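Local coordinates for toxin protein (Yersinia entomophaga, PDB 6AQK), which is probably an ADP-ribosyltransferase toxin domain, transferring ADP-ribose from NAD+ to a target whose identity is not established here, at residues A[18-23]-A[176-181]; A[145-150]-A[183-188]; A[28-33]-A[81-86]; A[100-105]-A[165-170]; A[89-94]-A[172-177]. All blocks are in the same frame, centred on the assembly; numbering follows the deposited sequence.

Interaction 1. Residues A[18-23]-A[176-181]; sequences ALYKQQ and EGLYAS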
# COMPACT_ATOMS: atom_id res chain seq x y z
N ALA A 18 3.49 -16.65 6.80
CA ALA A 18 3.55 -16.59 5.38
C ALA A 18 3.76 -15.18 4.90
O ALA A 18 4.32 -14.99 3.81
CB ALA A 18 2.28 -17.18 4.79
N LEU A 19 3.34 -14.20 5.69
CA LEU A 19 3.65 -12.80 5.35
C LEU A 19 5.13 -12.51 5.01
O LEU A 19 5.40 -11.67 4.12
CB LEU A 19 3.16 -11.85 6.43
CG LEU A 19 3.20 -10.37 6.27
CD1 LEU A 19 2.44 -10.04 5.00
CD2 LEU A 19 2.53 -9.67 7.44
N TYR A 20 6.08 -13.19 5.69
CA TYR A 20 7.50 -13.00 5.39
C TYR A 20 7.80 -13.24 3.91
O TYR A 20 8.67 -12.53 3.34
CB TYR A 20 8.40 -13.96 6.15
CG TYR A 20 8.65 -13.59 7.59
CD1 TYR A 20 9.53 -12.57 7.94
CD2 TYR A 20 8.12 -14.37 8.60
CE1 TYR A 20 9.75 -12.29 9.30
CE2 TYR A 20 8.32 -14.10 9.93
CZ TYR A 20 9.11 -13.08 10.29
OH TYR A 20 9.23 -12.94 11.63
N LYS A 21 7.21 -14.27 3.33
CA LYS A 21 7.38 -14.54 1.89
C LYS A 21 7.09 -13.35 0.95
O LYS A 21 7.77 -13.17 -0.05
CB LYS A 21 6.62 -15.79 1.41
CG LYS A 21 7.12 -17.12 2.02
CD LYS A 21 6.17 -18.26 1.68
N GLN A 22 6.09 -12.54 1.28
CA GLN A 22 5.74 -11.40 0.48
C GLN A 22 6.66 -10.19 0.71
O GLN A 22 6.78 -9.32 -0.15
CB GLN A 22 4.31 -11.01 0.91
CG GLN A 22 3.69 -9.90 0.12
CD GLN A 22 3.89 -8.53 0.65
OE1 GLN A 22 4.34 -8.30 1.76
NE2 GLN A 22 3.54 -7.54 -0.20
N GLN A 23 7.24 -10.09 1.91
CA GLN A 23 8.01 -8.89 2.35
C GLN A 23 9.50 -8.92 2.05
O GLN A 23 10.13 -7.87 2.10
CB GLN A 23 7.92 -8.76 3.85
CG GLN A 23 6.56 -8.39 4.34
CD GLN A 23 6.48 -8.55 5.81
OE1 GLN A 23 6.92 -9.57 6.39
NE2 GLN A 23 5.94 -7.56 6.46
N GLU A 176 3.68 -7.44 12.44
CA GLU A 176 4.11 -8.78 12.16
C GLU A 176 4.99 -8.82 10.91
O GLU A 176 4.73 -8.13 9.99
CB GLU A 176 2.84 -9.64 11.95
CG GLU A 176 3.05 -11.11 12.06
CD GLU A 176 3.33 -11.58 13.47
OE1 GLU A 176 4.42 -12.07 13.65
OE2 GLU A 176 2.52 -11.45 14.41
N GLY A 177 6.02 -9.66 10.89
CA GLY A 177 6.87 -9.81 9.71
C GLY A 177 8.22 -9.11 9.79
O GLY A 177 8.71 -8.75 10.83
N LEU A 178 8.81 -8.91 8.64
CA LEU A 178 10.22 -8.75 8.54
C LEU A 178 10.68 -7.42 9.11
O LEU A 178 11.80 -7.33 9.60
CB LEU A 178 10.55 -8.93 7.07
CG LEU A 178 11.93 -8.87 6.46
CD1 LEU A 178 12.95 -9.83 7.06
CD2 LEU A 178 11.79 -9.20 4.98
N TYR A 179 9.81 -6.41 9.14
CA TYR A 179 10.21 -5.09 9.63
C TYR A 179 9.36 -4.66 10.81
O TYR A 179 9.42 -3.49 11.19
CB TYR A 179 10.08 -4.09 8.47
CG TYR A 179 10.94 -4.48 7.29
CD1 TYR A 179 12.31 -4.51 7.43
CD2 TYR A 179 10.39 -4.92 6.10
CE1 TYR A 179 13.14 -4.91 6.40
CE2 TYR A 179 11.23 -5.33 5.04
CZ TYR A 179 12.60 -5.31 5.22
OH TYR A 179 13.48 -5.71 4.24
N ALA A 180 8.63 -5.59 11.41
CA ALA A 180 7.83 -5.28 12.61
C ALA A 180 8.68 -4.67 13.71
O ALA A 180 8.29 -3.69 14.30
CB ALA A 180 7.15 -6.52 13.13
N SER A 181 9.89 -5.18 13.91
CA SER A 181 10.78 -4.66 14.97
C SER A 181 11.36 -3.27 14.58
O SER A 181 11.89 -2.61 15.43
CB SER A 181 11.91 -5.68 15.27
OG SER A 181 12.81 -5.77 14.16
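Tyr20 lays one face of its ring over Gly177, whose CA sits 4.2 Å from the ring centroid in a CH-pi contact. The touch is off centre, and Tyr20 CE1 lies 3.6 Å from Gly177 C. From the next turn of the helix Gln23 runs out extended beyond CG, with CG anti to its own carbonyl carbon. It places OE1 against the start of the turn. Leu178 N donates to Gln23 OE1 at 3.0 Å with an N-H...O angle of 156°, and the donor stands above the amide plane. Gln23 OE1 also closes on Gly177 CA at 3.3 Å. A CB on Gly177 would clash with this oxygen, and the backbone angles, with phi 103°, require glycine in any case. The Leu178 side chain then flanks Gln23, with CD2 3.6 Å from Gln23 O. Leu19 CD2 touches Glu176 O at 3.7 Å. The type I turn from Gly177 to Ala180 is closed by Ala180 N to Gly177 O. Its place just before the strand with the likely Glu-X-Glu motif is consistent with the ARTT loop of ADP-ribosyltransferases. Gln22 packs on helix 74-90 and Gln23 on strand 184-187, which Tyr179 of the turn also touches at Glu184.

Interaction 2. Residues A[145-150]-A[183-188]; sequences MSTAKD and GEVTFP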
# COMPACT_ATOMS: atom_id res chain seq x y z
N MET A 145 -0.37 -3.64 2.23
CA MET A 145 0.20 -2.33 2.40
C MET A 145 0.97 -2.21 3.72
O MET A 145 0.38 -2.34 4.80
CB MET A 145 -0.99 -1.28 2.41
CG MET A 145 -0.47 0.12 2.49
SD MET A 145 -1.81 1.32 2.62
CE MET A 145 -2.03 1.58 0.90
N SER A 146 2.24 -1.79 3.63
CA SER A 146 3.06 -1.50 4.78
C SER A 146 2.93 -0.06 5.14
O SER A 146 2.68 0.77 4.28
CB SER A 146 4.52 -1.79 4.49
OG SER A 146 5.00 -0.98 3.41
N THR A 147 3.03 0.20 6.43
CA THR A 147 2.90 1.52 6.95
C THR A 147 3.90 1.64 8.11
O THR A 147 4.41 0.63 8.57
CB THR A 147 1.43 1.83 7.43
OG1 THR A 147 1.13 1.17 8.68
CG2 THR A 147 0.37 1.45 6.33
N ALA A 148 4.22 2.86 8.52
CA ALA A 148 5.18 3.10 9.58
C ALA A 148 4.51 3.79 10.77
O ALA A 148 3.64 4.59 10.57
CB ALA A 148 6.30 3.99 9.11
N LYS A 149 4.97 3.49 11.98
CA LYS A 149 4.55 4.20 13.18
C LYS A 149 5.02 5.63 13.18
O LYS A 149 4.32 6.49 13.71
CB LYS A 149 5.08 3.54 14.43
CG LYS A 149 4.38 2.25 14.72
CD LYS A 149 5.06 1.49 15.80
CE LYS A 149 4.46 0.10 15.93
NZ LYS A 149 5.00 -0.56 17.15
N ASP A 150 6.21 5.85 12.67
CA ASP A 150 6.84 7.18 12.77
C ASP A 150 6.97 7.77 11.39
O ASP A 150 7.59 7.16 10.53
CB ASP A 150 8.19 7.00 13.44
CG ASP A 150 8.84 8.32 13.80
OD1 ASP A 150 8.52 9.37 13.20
OD2 ASP A 150 9.63 8.31 14.73
N GLY A 183 9.18 -0.89 13.37
CA GLY A 183 7.99 -0.08 13.44
C GLY A 183 6.98 -0.25 12.29
O GLY A 183 6.06 0.54 12.16
N GLU A 184 7.14 -1.26 11.47
CA GLU A 184 6.25 -1.40 10.30
C GLU A 184 4.96 -2.06 10.77
O GLU A 184 5.01 -3.06 11.52
CB GLU A 184 6.95 -2.19 9.22
CG GLU A 184 6.12 -2.44 7.98
CD GLU A 184 7.00 -2.79 6.76
OE1 GLU A 184 7.03 -3.95 6.30
OE2 GLU A 184 7.67 -1.89 6.26
N VAL A 185 3.81 -1.49 10.35
CA VAL A 185 2.50 -2.08 10.57
C VAL A 185 1.92 -2.41 9.20
O VAL A 185 1.80 -1.53 8.38
CB VAL A 185 1.58 -1.07 11.30
CG1 VAL A 185 0.16 -1.58 11.37
CG2 VAL A 185 2.14 -0.68 12.66
N THR A 186 1.51 -3.64 8.99
CA THR A 186 0.99 -4.06 7.71
C THR A 186 -0.49 -4.35 7.66
O THR A 186 -1.11 -4.86 8.66
CB THR A 186 1.77 -5.36 7.33
OG1 THR A 186 3.17 -5.13 7.57
CG2 THR A 186 1.55 -5.77 5.84
N PHE A 187 -1.08 -4.11 6.48
CA PHE A 187 -2.52 -4.27 6.29
C PHE A 187 -2.71 -5.26 5.21
O PHE A 187 -1.85 -5.41 4.35
CB PHE A 187 -3.19 -2.96 5.98
CG PHE A 187 -3.19 -2.02 7.14
CD1 PHE A 187 -2.05 -1.30 7.48
CD2 PHE A 187 -4.28 -1.98 7.98
CE1 PHE A 187 -2.06 -0.44 8.55
CE2 PHE A 187 -4.31 -1.11 9.06
CZ PHE A 187 -3.19 -0.36 9.36
N PRO A 188 -3.81 -6.02 5.27
CA PRO A 188 -3.97 -7.07 4.32
C PRO A 188 -4.49 -6.67 2.95
O PRO A 188 -5.06 -5.59 2.75
CB PRO A 188 -4.97 -8.01 5.04
CG PRO A 188 -5.84 -7.03 5.73
CD PRO A 188 -4.89 -6.02 6.25
O HOH W 1 -3.54 -3.32 2.49
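Strands 145-148 and 184-187 run antiparallel at 150°, their short axes 4.4 Å apart. Val185 N donates to Thr147 O at 2.8 Å, and Phe187 N to Met145 O. Val185 O takes two donors from one residue: a weak bond from Thr147 N and a 2.8 Å bond from Thr147 OG1. The hydroxyl turns back because OG1 lies between the backbone N and the carbonyl carbon, chi1 75°. The same OG1 meets the edge of the Phe187 ring in its plane, 3.6 Å from CE1. Thr147 CG2 lies 3.8 Å from Phe187 CE1. Thr147, Val185 and Phe187 point to one face of the ribbon, and Ser146, Glu184, Ala148 and Thr186 to the other. The sequence and position resemble the S-T-X strand and the E-X-E glutamate of R-S-E ADP-ribosyltransferases. Glu184 would then be the second glutamate of that motif, probably catalytic. Its extended chain sets the carboxylate carbon CD 3.5 Å from Ser146 CB. Ser146 O accepts from Arg104 NH1, which ties the likely Arg and Ser elements together. Beyond the strands, Lys149 N donates to Gly183 O at 3.2 Å. The Lys149 chain stretches past this carbonyl, and its CE meets Val185 CG2 at 4.1 Å.

Interaction 3. Residues A[28-33]-A[81-86]; sequences PYYSSF and QKTLGK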
# COMPACT_ATOMS: atom_id res chain seq x y z
N PRO A 28 9.06 -8.47 -5.39
CA PRO A 28 8.67 -8.15 -6.78
C PRO A 28 7.67 -9.13 -7.42
O PRO A 28 6.83 -8.71 -8.20
CB PRO A 28 10.03 -8.22 -7.53
CG PRO A 28 11.05 -7.88 -6.49
CD PRO A 28 10.54 -8.59 -5.28
N TYR A 29 7.79 -10.41 -7.10
CA TYR A 29 6.83 -11.42 -7.59
C TYR A 29 5.41 -11.13 -7.00
O TYR A 29 4.42 -11.18 -7.69
CB TYR A 29 7.25 -12.81 -7.19
CG TYR A 29 8.44 -13.30 -8.02
CD1 TYR A 29 8.24 -13.89 -9.23
CD2 TYR A 29 9.77 -13.08 -7.59
CE1 TYR A 29 9.33 -14.33 -9.99
CE2 TYR A 29 10.86 -13.51 -8.36
CZ TYR A 29 10.62 -14.13 -9.53
OH TYR A 29 11.63 -14.53 -10.33
N TYR A 30 5.36 -10.84 -5.73
CA TYR A 30 4.05 -10.58 -5.03
C TYR A 30 3.43 -9.26 -5.46
O TYR A 30 2.19 -9.17 -5.73
CB TYR A 30 4.25 -10.61 -3.47
CG TYR A 30 4.40 -12.05 -3.04
CD1 TYR A 30 5.63 -12.69 -3.14
CD2 TYR A 30 3.29 -12.79 -2.63
CE1 TYR A 30 5.77 -14.03 -2.85
CE2 TYR A 30 3.42 -14.15 -2.34
CZ TYR A 30 4.67 -14.76 -2.47
OH TYR A 30 4.85 -16.05 -2.19
N SER A 31 4.29 -8.24 -5.51
CA SER A 31 3.85 -6.93 -5.95
C SER A 31 3.31 -6.98 -7.40
O SER A 31 2.23 -6.49 -7.69
CB SER A 31 4.99 -5.93 -5.86
OG SER A 31 4.45 -4.65 -6.15
N SER A 32 4.07 -7.60 -8.30
CA SER A 32 3.66 -7.69 -9.67
C SER A 32 2.39 -8.55 -9.89
O SER A 32 1.56 -8.25 -10.80
CB SER A 32 4.87 -8.13 -10.53
OG SER A 32 5.26 -9.46 -10.26
N PHE A 33 2.20 -9.58 -9.07
CA PHE A 33 1.01 -10.39 -9.09
C PHE A 33 -0.23 -9.49 -8.71
O PHE A 33 -1.28 -9.55 -9.40
CB PHE A 33 1.13 -11.51 -8.09
CG PHE A 33 0.03 -12.55 -8.12
CD1 PHE A 33 -1.20 -12.38 -7.44
CD2 PHE A 33 0.26 -13.77 -8.72
CE1 PHE A 33 -2.19 -13.36 -7.47
CE2 PHE A 33 -0.71 -14.75 -8.72
CZ PHE A 33 -1.95 -14.54 -8.11
N GLN A 81 -0.24 -17.63 -5.41
CA GLN A 81 -1.67 -17.72 -5.07
C GLN A 81 -1.90 -18.41 -3.71
O GLN A 81 -2.65 -17.92 -2.88
CB GLN A 81 -2.44 -18.42 -6.23
CG GLN A 81 -3.92 -18.47 -6.05
CD GLN A 81 -4.60 -19.24 -7.14
OE1 GLN A 81 -4.25 -20.40 -7.37
NE2 GLN A 81 -5.54 -18.58 -7.88
N LYS A 82 -1.24 -19.56 -3.47
CA LYS A 82 -1.38 -20.24 -2.21
C LYS A 82 -0.85 -19.40 -1.04
O LYS A 82 -1.45 -19.37 0.02
CB LYS A 82 -0.65 -21.60 -2.26
CG LYS A 82 -1.24 -22.54 -3.30
N THR A 83 0.25 -18.67 -1.26
CA THR A 83 0.87 -17.90 -0.18
C THR A 83 -0.09 -16.79 0.22
O THR A 83 -0.27 -16.58 1.39
CB THR A 83 2.24 -17.37 -0.60
OG1 THR A 83 3.15 -18.46 -0.71
CG2 THR A 83 2.84 -16.52 0.44
N LEU A 84 -0.71 -16.14 -0.78
CA LEU A 84 -1.71 -15.07 -0.52
C LEU A 84 -2.85 -15.62 0.33
O LEU A 84 -3.23 -15.01 1.31
CB LEU A 84 -2.20 -14.39 -1.79
CG LEU A 84 -1.18 -13.55 -2.54
CD1 LEU A 84 -1.71 -13.17 -3.90
CD2 LEU A 84 -0.76 -12.29 -1.76
N GLY A 85 -3.32 -16.82 -0.04
CA GLY A 85 -4.28 -17.62 0.72
C GLY A 85 -3.90 -17.87 2.14
O GLY A 85 -4.68 -17.57 3.08
N LYS A 86 -2.65 -18.35 2.33
CA LYS A 86 -2.13 -18.56 3.67
C LYS A 86 -2.04 -17.33 4.49
O LYS A 86 -2.35 -17.39 5.68
CB LYS A 86 -0.77 -19.27 3.69
CG LYS A 86 -0.86 -20.65 3.05
CD LYS A 86 0.00 -21.68 3.81
CE LYS A 86 1.47 -21.35 3.75
NZ LYS A 86 1.93 -21.31 2.32
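Three side chains reach across by their first torsions. Tyr30 has CG anti to the carbonyl carbon, chi1 -75°. Phe33 has CG anti to the backbone N, chi1 -172°. Leu84 has CG anti to its carbonyl carbon and comes from the other side. The motif is a near-orthogonal helix pair in the helical N-terminal part of the domain. Segments 28-33 and 81-86 cross at an angle of 87°, with axes 11.5 Å apart. That gap is wide, so the side chains bridge it.

Leu84 enters between the two rings, one methyl for each. Leu84 CD1 lies 3.6 Å from Phe33 CE1. Leu84 CD2 meets the edge of the Tyr30 ring near its plane, 4.2 Å from CD2 of Tyr30. Both aromatic side chains slide past Leu84 in the opposite direction. Tyr30 also crosses Thr83 at about a right angle. There Tyr30 CE2 is 3.7 Å from Thr83 CG2, and Tyr30 OH is 3.3 Å from Thr83 CB. Thr83 OG1 is bonded to Glu79 O of its own helix. At the far end Phe33 CZ touches Gln81 CB at 4.3 Å, while Gln81 NE2 bonds to Tyr45 O.

Phe54 and Trp58 meet the Phe33 ring edge-to-face. Tyr30 also touches Lys21 and Gln22 of helix 19-23, so a third helix joins the cluster. Within helix 27-39, Pro28 O accepts from both Ser32 N and Ser32 OG. Ser32 OG lies in the carbonyl plane, on a lone pair of Pro28 O, at 2.7 Å.

Interaction 4. Residues A[100-105]-A[165-170]; sequences NETFRG and FDLEPG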
# COMPACT_ATOMS: atom_id res chain seq x y z
N ASN A 100 -2.57 4.25 17.32
CA ASN A 100 -3.74 4.99 16.84
C ASN A 100 -3.64 5.44 15.39
O ASN A 100 -4.65 5.77 14.79
CB ASN A 100 -3.96 6.30 17.64
CG ASN A 100 -4.39 6.05 19.06
OD1 ASN A 100 -5.08 5.04 19.35
ND2 ASN A 100 -3.98 6.96 19.96
N GLU A 101 -2.44 5.46 14.86
CA GLU A 101 -2.17 6.09 13.56
C GLU A 101 -0.85 5.54 13.00
O GLU A 101 0.09 5.22 13.74
CB GLU A 101 -2.14 7.63 13.64
CG GLU A 101 -1.12 8.16 14.61
CD GLU A 101 -1.07 9.69 14.77
OE1 GLU A 101 -0.10 10.09 15.47
OE2 GLU A 101 -1.93 10.44 14.25
N THR A 102 -0.82 5.45 11.68
CA THR A 102 0.38 5.06 10.94
C THR A 102 0.47 5.93 9.67
O THR A 102 -0.41 6.77 9.40
CB THR A 102 0.40 3.62 10.55
OG1 THR A 102 -0.66 3.35 9.61
CG2 THR A 102 0.33 2.78 11.72
N PHE A 103 1.62 5.83 8.99
CA PHE A 103 1.99 6.68 7.94
C PHE A 103 2.62 5.88 6.87
O PHE A 103 3.30 4.88 7.14
CB PHE A 103 2.99 7.80 8.39
CG PHE A 103 2.50 8.57 9.56
CD1 PHE A 103 2.78 8.14 10.84
CD2 PHE A 103 1.77 9.72 9.37
CE1 PHE A 103 2.23 8.78 11.94
CE2 PHE A 103 1.26 10.42 10.48
CZ PHE A 103 1.49 9.93 11.76
N ARG A 104 2.36 6.32 5.66
CA ARG A 104 3.00 5.70 4.48
C ARG A 104 3.47 6.71 3.47
O ARG A 104 2.77 7.63 3.12
CB ARG A 104 1.98 4.76 3.79
CG ARG A 104 2.57 4.08 2.56
CD ARG A 104 1.57 3.05 2.01
NE ARG A 104 2.03 2.61 0.70
CZ ARG A 104 2.82 1.56 0.46
NH1 ARG A 104 3.21 0.74 1.42
NH2 ARG A 104 3.18 1.33 -0.75
N GLY A 105 4.66 6.43 2.86
CA GLY A 105 5.21 7.23 1.82
C GLY A 105 5.05 6.50 0.51
O GLY A 105 5.25 5.30 0.45
N PHE A 165 -2.88 7.64 8.28
CA PHE A 165 -3.91 6.68 8.64
C PHE A 165 -4.34 6.84 10.08
O PHE A 165 -3.52 6.86 10.99
CB PHE A 165 -3.40 5.30 8.43
CG PHE A 165 -3.22 4.96 6.96
CD1 PHE A 165 -4.30 4.97 6.08
CD2 PHE A 165 -1.98 4.61 6.47
CE1 PHE A 165 -4.13 4.72 4.73
CE2 PHE A 165 -1.82 4.38 5.14
CZ PHE A 165 -2.86 4.39 4.29
N ASP A 166 -5.64 7.00 10.23
CA ASP A 166 -6.32 6.88 11.53
C ASP A 166 -6.82 5.44 11.67
O ASP A 166 -7.65 4.98 10.89
CB ASP A 166 -7.47 7.90 11.55
CG ASP A 166 -8.33 7.83 12.79
OD1 ASP A 166 -7.90 7.22 13.79
OD2 ASP A 166 -9.44 8.42 12.76
N LEU A 167 -6.31 4.74 12.68
CA LEU A 167 -6.68 3.33 12.86
C LEU A 167 -7.93 3.21 13.73
O LEU A 167 -7.87 3.52 14.86
CB LEU A 167 -5.52 2.58 13.45
CG LEU A 167 -4.52 2.03 12.45
CD1 LEU A 167 -4.15 2.95 11.32
CD2 LEU A 167 -3.29 1.49 13.17
N GLU A 168 -9.03 2.72 13.20
CA GLU A 168 -10.28 2.60 14.02
C GLU A 168 -10.14 1.30 14.83
O GLU A 168 -9.53 0.34 14.35
CB GLU A 168 -11.50 2.48 13.15
CG GLU A 168 -11.89 3.77 12.44
CD GLU A 168 -13.24 3.67 11.71
OE1 GLU A 168 -13.86 2.56 11.59
OE2 GLU A 168 -13.69 4.73 11.24
N PRO A 169 -10.73 1.23 16.04
CA PRO A 169 -10.73 -0.03 16.80
C PRO A 169 -11.21 -1.22 15.95
O PRO A 169 -12.18 -1.09 15.25
CB PRO A 169 -11.71 0.29 17.97
CG PRO A 169 -11.48 1.75 18.20
CD PRO A 169 -11.45 2.32 16.78
N GLY A 170 -10.53 -2.34 16.01
CA GLY A 170 -10.91 -3.50 15.18
C GLY A 170 -10.27 -3.48 13.78
O GLY A 170 -10.56 -4.33 12.95
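Three backbone hydrogen bonds join segments 100-105 and 165-170; Arg104 and Trp163 continue the ladder. Phe165 N donates to Thr102 O at 2.8 Å, with an N-H...O angle of 162°. Thr102 N returns the bond to Phe165 O at 3.1 Å, lying in the carbonyl plane on a lone pair. The straightest of the three is Leu167 N to Asn100 O at 2.9 Å and 168°. Thr102 and Phe165 thus form an antiparallel hydrogen-bonded pair. Glu101 and Asp166 form the non-hydrogen-bonded pair next to it. Phe165 O also receives the CA-H of Glu101, with Glu101 CA 3.0 Å away. Glu101 N is buried here without a partner in the model.

The two acids of that pair have separate partners. Glu101 OE2 bonds to His164, and Asp166 OD2 makes a salt bridge to Arg225. On the opposite face Thr102, Phe165 and Leu167 pack together. Thr102 OG1 lies between its backbone N and carbonyl carbon, chi1 65°. This puts Thr102 OG1 3.6 Å from Phe165 CB. The Thr102 and Leu167 side chains cross at about a right angle, Thr102 CG2 4.1 Å from Leu167 CD2. Further along, Arg104 CB touches the edge of the Phe165 ring, 4.1 Å from CE2. The Arg104 chain then runs on extended, away from strand 161-167. Its guanidinium pairs with Asp106 through NE.

Strand 101-106 is an outer strand of the five-stranded mixed sheet. Arg104 sits in a Phe-Arg-Gly sequence on it, consistent with the strand that carries the conserved arginine in the NAD+ site of R-S-E ADP-ribosyltransferases.

Interaction 5. Residues A[89-94]-A[172-177]; sequences AEWSGY and AGVSEG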
# COMPACT_ATOMS: atom_id res chain seq x y z
N ALA A 89 -5.47 -16.67 5.78
CA ALA A 89 -5.79 -17.72 6.75
C ALA A 89 -5.16 -17.48 8.11
O ALA A 89 -5.84 -17.59 9.16
CB ALA A 89 -5.38 -19.02 6.19
N GLU A 90 -3.91 -16.98 8.07
CA GLU A 90 -3.15 -16.70 9.26
C GLU A 90 -3.49 -15.42 9.90
O GLU A 90 -3.00 -15.13 11.02
CB GLU A 90 -1.65 -16.71 8.92
CG GLU A 90 -1.16 -18.09 8.45
CD GLU A 90 0.27 -18.14 8.06
OE1 GLU A 90 0.95 -17.10 8.08
OE2 GLU A 90 0.76 -19.26 7.77
N TRP A 91 -4.22 -14.56 9.20
CA TRP A 91 -4.21 -13.12 9.57
C TRP A 91 -4.65 -12.86 11.03
O TRP A 91 -4.01 -12.03 11.80
CB TRP A 91 -5.05 -12.23 8.59
CG TRP A 91 -4.64 -10.77 8.68
CD1 TRP A 91 -5.18 -9.82 9.47
CD2 TRP A 91 -3.57 -10.13 7.95
NE1 TRP A 91 -4.49 -8.64 9.32
CE2 TRP A 91 -3.54 -8.80 8.35
CE3 TRP A 91 -2.66 -10.56 6.97
CZ2 TRP A 91 -2.57 -7.91 7.90
CZ3 TRP A 91 -1.72 -9.65 6.48
CH2 TRP A 91 -1.70 -8.32 6.95
N SER A 92 -5.72 -13.52 11.43
CA SER A 92 -6.27 -13.27 12.78
C SER A 92 -5.27 -13.66 13.87
O SER A 92 -5.34 -13.12 14.94
CB SER A 92 -7.66 -13.90 12.96
OG SER A 92 -7.48 -15.25 13.26
N GLY A 93 -4.32 -14.57 13.58
CA GLY A 93 -3.30 -15.03 14.53
C GLY A 93 -2.09 -14.09 14.60
O GLY A 93 -1.26 -14.28 15.44
N TYR A 94 -1.98 -13.08 13.71
CA TYR A 94 -0.87 -12.12 13.75
C TYR A 94 -1.07 -11.09 14.83
O TYR A 94 -2.19 -10.79 15.18
CB TYR A 94 -0.76 -11.44 12.37
CG TYR A 94 -0.36 -12.32 11.22
CD1 TYR A 94 0.23 -13.57 11.39
CD2 TYR A 94 -0.51 -11.84 9.88
CE1 TYR A 94 0.65 -14.34 10.29
CE2 TYR A 94 -0.08 -12.58 8.80
CZ TYR A 94 0.49 -13.83 9.00
OH TYR A 94 0.87 -14.52 7.86
N ALA A 172 -7.33 -3.83 10.81
CA ALA A 172 -6.63 -5.05 10.41
C ALA A 172 -5.10 -4.92 10.37
O ALA A 172 -4.44 -5.79 9.87
CB ALA A 172 -7.16 -5.48 9.02
N GLY A 173 -4.53 -3.86 10.95
CA GLY A 173 -3.09 -3.64 10.89
C GLY A 173 -2.38 -4.56 11.87
O GLY A 173 -2.76 -4.66 13.03
N VAL A 174 -1.30 -5.18 11.41
CA VAL A 174 -0.55 -6.03 12.26
C VAL A 174 0.91 -5.64 12.37
O VAL A 174 1.56 -5.15 11.40
CB VAL A 174 -0.64 -7.44 11.73
CG1 VAL A 174 -2.08 -7.91 11.71
CG2 VAL A 174 -0.01 -7.63 10.37
N SER A 175 1.44 -5.86 13.56
CA SER A 175 2.84 -5.70 13.83
C SER A 175 3.47 -7.03 13.68
O SER A 175 3.73 -7.73 14.65
CB SER A 175 3.03 -5.07 15.21
OG SER A 175 4.39 -4.94 15.47
N GLU A 176 3.68 -7.44 12.44
CA GLU A 176 4.11 -8.78 12.16
C GLU A 176 4.99 -8.82 10.91
O GLU A 176 4.73 -8.13 9.99
CB GLU A 176 2.84 -9.64 11.95
CG GLU A 176 3.05 -11.11 12.06
CD GLU A 176 3.33 -11.58 13.47
OE1 GLU A 176 4.42 -12.07 13.65
OE2 GLU A 176 2.52 -11.45 14.41
N GLY A 177 6.02 -9.66 10.89
CA GLY A 177 6.87 -9.81 9.71
C GLY A 177 8.22 -9.11 9.79
O GLY A 177 8.71 -8.75 10.83
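The indole of Trp91 has Tyr94 CD2 over one face and the Ala172 carbonyl at its edge. Trp91 NE1 donates to Ala172 O at 2.9 Å, with an N-H...O angle of 145°. The oxygen lies close to the indole plane, and the N-H uses one of its lone pairs. The Tyr94 ring is covered on both faces. Glu90 O stands 3.6 Å above one face of the Tyr94 ring, and Glu176 CG approaches the other at 4.1 Å from the centroid, a CH-pi contact. The Glu176 chain is bent at chi2, 71°, and its OE2 turns to His95 ND1.

Val174 touches both residues. Val174 CG1 lies 3.5 Å from Trp91 NE1, while Val174 CG2 meets Trp91 CZ2 at 3.6 Å. Val174 CG1 also touches Tyr94 CB at 3.8 Å. The Tyr94 hydroxyl is anchored inside its own segment. Tyr94 OH donates to Glu90 OE1 at 2.6 Å, on the lone pair facing away from the other oxygen. Glu90 OE1 also accepts from Ala18 N, which joins this segment to the residues leading into helix 19-23. The backbone of Val174 bonds to that of Thr186 in strand 184-187. Pro188, just past that strand, packs on Trp91.

How the interactions relate
Interaction 2 is the hub, with its centre 9 Å from interaction 4, 10 Å from interaction 1 and 11 Å from interaction 5. Ala148 N to Phe103 O, 2.6 Å, probably bonds it to interaction 4. Together they bring Arg104, Ser146 and Glu184 close, consistent with the Arg, Ser and Glu of an ADP-ribosyltransferase NAD+ site. Interactions 1 and 5 share Glu176 and Gly177, so one loop meets both helix 19-23 and segment 89-94. Interaction 3 lies in the helical part, its centre 24 Å from that of interaction 4. Lys21 and Gln22 of interaction 1 touch its Tyr30. One platinum ion lies about 5 Å from Gly183; the platinum ions are probably heavy-atom additions.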